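Local structure of aminotransferase (Streptomyces pactum, 4ZM4) at residues L40-R45 with L405-G410. The protein is a pyridoxal-5'-phosphate-dependent aminotransferase of class III, assembled here as two copies of the chain. The protein carries 1 engineered substitution. Sequence-based numbering, arbitrary orientation.
Sequences LPLVVR and LAQKEG
The end of helix 396-408, closed by a Schellman motif at G410, meets the loop that leads into strand 44-48 of a class-III aminotransferase. G410 is positive in phi (93°) and bonds back to Q407 O through its N; its backbone also hydrogen-bonds with I61 of strand 59-62, the neighbour of strand 411-412. Hydrogen bonding across the contact is carried by one side chain, Q407. Its CG is anti to the backbone N (chi1 -171°) and the chain stays extended beyond, so the amide reaches the loop backbone. Q407 NE2 donates to L40 O at 2.7 Å, with an N-H...O angle of 156°. The oxygen lies near the plane of the Q407 amide, whereas NE2 sits above the L40 carbonyl plane. NE2 also donates to a water that in turn donates to P41 O. Two successive loop carbonyls are thus tied to one amide nitrogen, which probably holds the amide in its rotation. Q407 OE1 has a weak hydrogen bond from Q403, one helical turn back.

Leucine carbons pack against the amide nitrogen. Buried L42 brings CB to 3.7 Å from Q407 NE2, and L40 CD2 is equally close to it. At the more open side, L40 crosses K408 at about a right angle, with L40 CD2 3.8 Å from K408 CG.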
# COMPACT_ATOMS: atom_id res chain seq x y z
N LEU B 40 -17.92 19.89 -7.63
CA LEU B 40 -18.14 21.09 -6.85
C LEU B 40 -17.15 21.00 -5.70
O LEU B 40 -17.28 20.16 -4.81
CB LEU B 40 -19.57 21.18 -6.31
CG LEU B 40 -19.85 22.49 -5.54
CD1 LEU B 40 -19.94 23.68 -6.49
CD2 LEU B 40 -21.13 22.39 -4.69
N PRO B 41 -16.12 21.84 -5.71
CA PRO B 41 -15.02 21.63 -4.78
C PRO B 41 -15.43 21.54 -3.33
O PRO B 41 -16.30 22.29 -2.88
CB PRO B 41 -14.14 22.86 -5.00
CG PRO B 41 -14.39 23.23 -6.42
CD PRO B 41 -15.82 22.87 -6.72
N LEU B 42 -14.75 20.64 -2.60
CA LEU B 42 -14.92 20.44 -1.17
C LEU B 42 -13.58 20.02 -0.64
O LEU B 42 -13.06 18.98 -1.06
CB LEU B 42 -15.95 19.34 -0.91
CG LEU B 42 -16.50 19.19 0.51
CD1 LEU B 42 -17.47 18.03 0.53
CD2 LEU B 42 -15.43 18.97 1.57
N VAL B 43 -13.00 20.81 0.26
CA VAL B 43 -11.76 20.46 0.90
C VAL B 43 -12.04 20.28 2.38
O VAL B 43 -12.59 21.15 3.04
CB VAL B 43 -10.67 21.54 0.71
CG1 VAL B 43 -9.38 21.10 1.36
CG2 VAL B 43 -10.44 21.82 -0.76
N VAL B 44 -11.60 19.16 2.93
CA VAL B 44 -11.90 18.84 4.33
C VAL B 44 -10.94 19.53 5.28
O VAL B 44 -9.76 19.65 4.98
CB VAL B 44 -11.86 17.31 4.59
CG1 VAL B 44 -12.12 17.00 6.05
CG2 VAL B 44 -12.89 16.60 3.70
N ARG B 45 -11.48 20.02 6.38
CA ARG B 45 -10.72 20.57 7.47
C ARG B 45 -10.68 19.57 8.66
O ARG B 45 -9.65 19.42 9.32
CB ARG B 45 -11.37 21.88 7.94
CG ARG B 45 -10.92 22.37 9.32
CD ARG B 45 -11.23 23.86 9.50
NE ARG B 45 -10.46 24.67 8.56
CZ ARG B 45 -10.66 25.97 8.33
NH1 ARG B 45 -11.63 26.63 8.96
NH2 ARG B 45 -9.90 26.63 7.45
N LEU B 405 -26.26 19.53 -6.16
CA LEU B 405 -27.34 20.18 -5.43
C LEU B 405 -27.39 19.68 -4.01
O LEU B 405 -27.57 20.46 -3.07
CB LEU B 405 -28.68 19.96 -6.15
CG LEU B 405 -28.88 20.78 -7.45
CD1 LEU B 405 -29.96 20.17 -8.33
CD2 LEU B 405 -29.18 22.23 -7.12
N ALA B 406 -27.25 18.37 -3.85
CA ALA B 406 -27.24 17.74 -2.52
C ALA B 406 -26.08 18.23 -1.69
O ALA B 406 -26.24 18.55 -0.53
CB ALA B 406 -27.19 16.21 -2.65
N GLN B 407 -24.91 18.34 -2.32
CA GLN B 407 -23.71 18.81 -1.64
C GLN B 407 -23.91 20.20 -1.09
O GLN B 407 -23.54 20.47 0.06
CB GLN B 407 -22.50 18.78 -2.56
CG GLN B 407 -21.17 19.05 -1.87
CD GLN B 407 -19.97 18.86 -2.78
OE1 GLN B 407 -19.81 17.81 -3.42
NE2 GLN B 407 -19.10 19.87 -2.85
N LYS B 408 -24.53 21.08 -1.88
CA LYS B 408 -24.90 22.40 -1.40
C LYS B 408 -25.89 22.36 -0.27
O LYS B 408 -25.83 23.21 0.62
CB LYS B 408 -25.52 23.24 -2.51
CG LYS B 408 -24.53 23.70 -3.54
CD LYS B 408 -25.29 24.33 -4.67
CE LYS B 408 -24.37 25.09 -5.60
NZ LYS B 408 -25.15 26.22 -6.17
N GLU B 409 -26.83 21.42 -0.30
CA GLU B 409 -27.74 21.23 0.83
C GLU B 409 -27.08 20.58 2.05
O GLU B 409 -27.72 20.40 3.07
CB GLU B 409 -28.96 20.40 0.41
CG GLU B 409 -29.83 21.03 -0.67
CD GLU B 409 -30.44 22.35 -0.26
OE1 GLU B 409 -30.62 22.61 0.95
OE2 GLU B 409 -30.83 23.13 -1.16
N GLY B 410 -25.80 20.22 1.96
CA GLY B 410 -25.06 19.65 3.09
C GLY B 410 -25.06 18.14 3.18
O GLY B 410 -24.94 17.58 4.26
O HOH W 1 -18.64 22.27 -1.20